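PDB 2F4I: hypothetical protein TM0957 from Thermotoga maritima, which is of unknown function but, as a predicted periplasmic lipoprotein of the DUF2291 family, carries an OB-fold. Local coordinates for residues G39-L51 against N70-I82. Residues are numbered along the deposited sequence; the frame is centred on the assembly and turned at random.
Sequences GLGYDAVEVLNTL and NYRYYIIQGVGEI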
loop_
_atom_site.group_PDB
_atom_site.type_symbol
_atom_site.label_atom_id
_atom_site.label_comp_id
_atom_site.label_asym_id
_atom_site.label_seq_id
_atom_site.Cartn_x
_atom_site.Cartn_y
_atom_site.Cartn_z
ATOM N N GLY A 39 5.830 12.710 -5.309
ATOM C CA GLY A 39 6.559 11.523 -5.748
ATOM C C GLY A 39 6.843 10.629 -4.561
ATOM O O GLY A 39 7.654 10.956 -3.682
ATOM N N LEU A 40 6.155 9.495 -4.516
ATOM C CA LEU A 40 6.365 8.540 -3.463
ATOM C C LEU A 40 6.210 7.104 -3.981
ATOM O O LEU A 40 5.205 6.796 -4.589
ATOM C CB LEU A 40 5.356 8.798 -2.365
ATOM C CG LEU A 40 5.620 8.064 -1.081
ATOM C CD1 LEU A 40 6.972 8.458 -0.444
ATOM C CD2 LEU A 40 4.440 8.443 -0.202
ATOM N N GLY A 41 7.179 6.221 -3.723
ATOM C CA GLY A 41 7.075 4.815 -4.069
ATOM C C GLY A 41 8.120 4.416 -5.084
ATOM O O GLY A 41 8.430 5.194 -5.987
ATOM N N TYR A 42 8.639 3.207 -4.945
ATOM C CA TYR A 42 9.565 2.654 -5.925
ATOM C C TYR A 42 8.778 2.019 -7.093
ATOM O O TYR A 42 7.629 1.587 -6.950
ATOM C CB TYR A 42 10.478 1.620 -5.274
ATOM C CG TYR A 42 11.542 2.180 -4.406
ATOM C CD1 TYR A 42 12.755 2.608 -4.954
ATOM C CD2 TYR A 42 11.368 2.265 -3.005
ATOM C CE1 TYR A 42 13.775 3.146 -4.151
ATOM C CE2 TYR A 42 12.401 2.800 -2.170
ATOM C CZ TYR A 42 13.595 3.230 -2.748
ATOM O OH TYR A 42 14.614 3.739 -1.960
ATOM N N ASP A 43 9.409 1.977 -8.249
ATOM C CA ASP A 43 8.841 1.343 -9.403
ATOM C C ASP A 43 8.421 -0.109 -9.083
ATOM O O ASP A 43 9.261 -0.944 -8.716
ATOM C CB ASP A 43 9.861 1.360 -10.516
ATOM C CG ASP A 43 9.343 0.736 -11.748
ATOM O OD1 ASP A 43 8.537 1.390 -12.415
ATOM O OD2 ASP A 43 9.711 -0.404 -12.048
ATOM N N ALA A 44 7.124 -0.389 -9.236
ATOM C CA ALA A 44 6.551 -1.700 -8.913
ATOM C C ALA A 44 7.238 -2.899 -9.619
ATOM O O ALA A 44 7.567 -3.891 -8.970
ATOM C CB ALA A 44 5.009 -1.685 -9.162
ATOM N N VAL A 45 7.490 -2.798 -10.921
ATOM C CA VAL A 45 8.102 -3.907 -11.676
ATOM C C VAL A 45 9.512 -4.204 -11.164
ATOM O O VAL A 45 9.850 -5.362 -10.918
ATOM C CB VAL A 45 8.093 -3.657 -13.212
ATOM C CG1 VAL A 45 8.837 -4.792 -13.984
ATOM C CG2 VAL A 45 6.657 -3.560 -13.721
ATOM N N GLU A 46 10.313 -3.152 -10.953
ATOM C CA GLU A 46 11.671 -3.317 -10.423
ATOM C C GLU A 46 11.692 -3.993 -9.047
ATOM O O GLU A 46 12.503 -4.893 -8.822
ATOM C CB GLU A 46 12.346 -1.949 -10.322
ATOM C CG GLU A 46 13.806 -1.994 -9.879
ATOM C CD GLU A 46 14.450 -0.618 -9.798
ATOM O OE1 GLU A 46 14.006 0.322 -10.508
ATOM O OE2 GLU A 46 15.408 -0.482 -9.007
ATOM N N VAL A 47 10.859 -3.509 -8.114
ATOM C CA VAL A 47 10.767 -4.096 -6.781
ATOM C C VAL A 47 10.361 -5.593 -6.859
ATOM O O VAL A 47 11.069 -6.453 -6.314
ATOM C CB VAL A 47 9.818 -3.298 -5.853
ATOM C CG1 VAL A 47 9.542 -4.021 -4.511
ATOM C CG2 VAL A 47 10.318 -1.866 -5.615
ATOM N N LEU A 48 9.267 -5.907 -7.555
ATOM C CA LEU A 48 8.841 -7.298 -7.661
ATOM C C LEU A 48 9.883 -8.225 -8.353
ATOM O O LEU A 48 10.095 -9.351 -7.933
ATOM C CB LEU A 48 7.466 -7.449 -8.334
ATOM C CG LEU A 48 6.248 -6.719 -7.768
ATOM C CD1 LEU A 48 5.001 -7.395 -8.175
ATOM C CD2 LEU A 48 6.275 -6.583 -6.291
ATOM N N ASN A 49 10.514 -7.739 -9.415
ATOM C CA ASN A 49 11.595 -8.496 -10.055
ATOM C C ASN A 49 12.739 -8.767 -9.102
ATOM O O ASN A 49 13.284 -9.854 -9.084
ATOM C CB ASN A 49 12.129 -7.772 -11.297
ATOM C CG ASN A 49 11.219 -7.919 -12.476
ATOM O OD1 ASN A 49 10.330 -8.769 -12.468
ATOM N ND2 ASN A 49 11.408 -7.085 -13.484
ATOM N N THR A 50 13.098 -7.767 -8.302
ATOM C CA THR A 50 14.155 -7.964 -7.305
ATOM C C THR A 50 13.732 -8.964 -6.202
ATOM O O THR A 50 14.550 -9.778 -5.761
ATOM C CB THR A 50 14.644 -6.649 -6.689
ATOM O OG1 THR A 50 14.914 -5.699 -7.720
ATOM C CG2 THR A 50 15.913 -6.880 -5.842
ATOM N N LEU A 51 12.476 -8.915 -5.773
ATOM C CA LEU A 51 11.956 -9.880 -4.791
ATOM C C LEU A 51 12.054 -11.293 -5.326
ATOM O O LEU A 51 12.413 -12.206 -4.609
ATOM C CB LEU A 51 10.507 -9.582 -4.407
ATOM C CG LEU A 51 10.301 -8.404 -3.465
ATOM C CD1 LEU A 51 8.836 -7.932 -3.534
ATOM C CD2 LEU A 51 10.725 -8.691 -1.985
ATOM N N ASN A 70 11.486 -7.901 12.287
ATOM C CA ASN A 70 11.826 -8.627 11.054
ATOM C C ASN A 70 10.906 -8.341 9.912
ATOM O O ASN A 70 11.009 -8.968 8.837
ATOM C CB ASN A 70 11.846 -10.121 11.318
ATOM C CG ASN A 70 12.952 -10.529 12.266
ATOM O OD1 ASN A 70 14.089 -10.052 12.201
ATOM N ND2 ASN A 70 12.634 -11.459 13.111
ATOM N N TYR A 71 10.000 -7.391 10.143
ATOM C CA TYR A 71 9.093 -6.943 9.104
ATOM C C TYR A 71 9.745 -5.881 8.233
ATOM O O TYR A 71 10.486 -5.033 8.707
ATOM C CB TYR A 71 7.774 -6.493 9.717
ATOM C CG TYR A 71 6.975 -7.664 10.322
ATOM C CD1 TYR A 71 6.172 -8.457 9.526
ATOM C CD2 TYR A 71 7.029 -7.951 11.679
ATOM C CE1 TYR A 71 5.463 -9.496 10.024
ATOM C CE2 TYR A 71 6.315 -9.011 12.201
ATOM C CZ TYR A 71 5.522 -9.781 11.347
ATOM O OH TYR A 71 4.822 -10.862 11.831
ATOM N N ARG A 72 9.469 -5.964 6.945
ATOM C CA ARG A 72 10.024 -5.086 5.918
ATOM C C ARG A 72 8.886 -4.365 5.192
ATOM O O ARG A 72 8.019 -4.995 4.624
ATOM C CB ARG A 72 10.840 -5.948 4.940
ATOM C CG ARG A 72 11.964 -6.722 5.629
ATOM C CD ARG A 72 12.983 -5.773 6.242
ATOM N NE ARG A 72 14.085 -6.477 6.898
ATOM C CZ ARG A 72 14.244 -6.647 8.212
ATOM N NH1 ARG A 72 13.380 -6.177 9.086
ATOM N NH2 ARG A 72 15.316 -7.300 8.672
ATOM N N TYR A 73 8.877 -3.041 5.245
ATOM C CA TYR A 73 7.750 -2.236 4.763
ATOM C C TYR A 73 8.065 -1.561 3.430
ATOM O O TYR A 73 8.982 -0.746 3.346
ATOM C CB TYR A 73 7.336 -1.157 5.790
ATOM C CG TYR A 73 6.928 -1.733 7.097
ATOM C CD1 TYR A 73 5.620 -2.132 7.298
ATOM C CD2 TYR A 73 7.858 -1.924 8.130
ATOM C CE1 TYR A 73 5.236 -2.749 8.483
ATOM C CE2 TYR A 73 7.475 -2.507 9.343
ATOM C CZ TYR A 73 6.163 -2.927 9.511
ATOM O OH TYR A 73 5.739 -3.548 10.667
ATOM N N TYR A 74 7.270 -1.912 2.411
ATOM C CA TYR A 74 7.494 -1.499 1.032
ATOM C C TYR A 74 6.449 -0.488 0.614
ATOM O O TYR A 74 5.285 -0.578 1.028
ATOM C CB TYR A 74 7.355 -2.694 0.108
ATOM C CG TYR A 74 8.506 -3.655 0.134
ATOM C CD1 TYR A 74 8.602 -4.640 1.120
ATOM C CD2 TYR A 74 9.478 -3.603 -0.848
ATOM C CE1 TYR A 74 9.642 -5.521 1.110
ATOM C CE2 TYR A 74 10.515 -4.469 -0.863
ATOM C CZ TYR A 74 10.604 -5.442 0.113
ATOM O OH TYR A 74 11.662 -6.321 0.085
ATOM N N ILE A 75 6.864 0.459 -0.224
ATOM C CA ILE A 75 5.917 1.297 -0.919
ATOM C C ILE A 75 6.278 1.326 -2.399
ATOM O O ILE A 75 7.439 1.585 -2.762
ATOM C CB ILE A 75 5.742 2.662 -0.225
ATOM C CG1 ILE A 75 4.894 3.598 -1.070
ATOM C CG2 ILE A 75 7.019 3.290 0.157
ATOM C CD1 ILE A 75 4.267 4.663 -0.179
ATOM N N ILE A 76 5.301 0.930 -3.225
ATOM C CA ILE A 76 5.463 0.821 -4.668
ATOM C C ILE A 76 4.453 1.691 -5.407
ATOM O O ILE A 76 3.407 2.062 -4.879
ATOM C CB ILE A 76 5.432 -0.665 -5.195
ATOM C CG1 ILE A 76 4.143 -1.367 -4.803
ATOM C CG2 ILE A 76 6.670 -1.386 -4.724
ATOM C CD1 ILE A 76 3.810 -2.654 -5.604
ATOM N N GLN A 77 4.840 2.101 -6.608
ATOM C CA GLN A 77 3.930 2.798 -7.469
ATOM C C GLN A 77 4.057 2.232 -8.875
ATOM O O GLN A 77 5.096 1.697 -9.275
ATOM C CB GLN A 77 4.122 4.311 -7.366
ATOM C CG GLN A 77 5.366 4.915 -7.960
ATOM C CD GLN A 77 5.421 6.453 -7.780
ATOM O OE1 GLN A 77 4.371 7.151 -7.751
ATOM N NE2 GLN A 77 6.670 6.998 -7.683
ATOM N N GLY A 78 2.978 2.317 -9.619
ATOM C CA GLY A 78 3.004 1.844 -10.993
ATOM C C GLY A 78 1.667 1.931 -11.681
ATOM O O GLY A 78 0.763 2.606 -11.231
ATOM N N VAL A 79 1.577 1.250 -12.805
ATOM C CA VAL A 79 0.351 1.178 -13.567
ATOM C C VAL A 79 0.081 -0.293 -13.790
ATOM O O VAL A 79 0.943 -1.014 -14.234
ATOM C CB VAL A 79 0.509 1.890 -14.933
ATOM C CG1 VAL A 79 -0.746 1.743 -15.771
ATOM C CG2 VAL A 79 0.857 3.351 -14.733
ATOM N N GLY A 80 -1.123 -0.738 -13.461
ATOM C CA GLY A 80 -1.483 -2.126 -13.638
ATOM C C GLY A 80 -2.760 -2.267 -14.423
ATOM O O GLY A 80 -3.558 -1.330 -14.527
ATOM N N GLU A 81 -2.954 -3.453 -14.978
ATOM C CA GLU A 81 -4.188 -3.756 -15.665
ATOM C C GLU A 81 -5.068 -4.621 -14.763
ATOM O O GLU A 81 -4.595 -5.604 -14.220
ATOM C CB GLU A 81 -3.899 -4.433 -17.021
ATOM C CG GLU A 81 -5.111 -4.897 -17.742
ATOM C CD GLU A 81 -4.792 -5.604 -19.037
ATOM O OE1 GLU A 81 -3.705 -5.359 -19.615
ATOM O OE2 GLU A 81 -5.648 -6.403 -19.486
ATOM N N ILE A 82 -6.346 -4.248 -14.645
ATOM C CA ILE A 82 -7.311 -4.989 -13.848
ATOM C C ILE A 82 -7.574 -6.347 -14.504
ATOM O O ILE A 82 -7.951 -6.425 -15.653
ATOM C CB ILE A 82 -8.674 -4.220 -13.584
ATOM C CG1 ILE A 82 -8.447 -2.822 -12.985
ATOM C CG2 ILE A 82 -9.544 -5.023 -12.578
ATOM C CD1 ILE A 82 -9.735 -1.953 -12.798
#
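The carbonyl oxygen of Y42 receives the backbone N-H of Q77, with Y42 O and Q77 N 2.9 Å apart, and the same oxygen takes a CA-H...O contact from I76. Y42 N donates in turn to I75 O, so both polar backbone atoms of Y42 are tied to strand 72-81, the pattern of a parallel ladder, here one of only two residues at the margin of the mixed sheet of this OB-fold protein. A third bond, from A44 N to Q77 O (2.9 Å), carries the pairing into the first turn of the helix. D43 caps that turn: its OD2 accepts from E46 N on the anti side of the carboxylate.

Next to the ladder, the side chain of Q77 runs alongside the backbone of L40 and G41, its CD close to L40 O. Q77 CG sits between the backbone N and the carbonyl carbon (chi1 71°) and the chain is extended beyond it, which brings Q77 NE2 to 3.0 Å from G41 O; the bond is weak, bent to 128°. The L40 side chain meets CD1 of I75 through CG and CD2, the two side chains crossing at about a right angle.

On the helix side, V47 divides its methyls between two partners: CG1, anti to the backbone N (chi1 171°), rests obliquely against CD2 and CE2 of the Y74 ring, while V47 CG2 meets I76 CG2 at 3.8 Å. I76 CD1 reaches the methyl of A44. Farther along, L51 CD2 lies 3.3 Å from Y74 OH, a hydroxyl hydrogen-bonded to H59, and the ring of Y74 also stacks with F172 of the neighbouring strand 165-174. Backbone bonds thus set the register of the short edge strand and the start of the helix, and apolar contacts of A44, V47 and L51 pack the helix against strand 72-81.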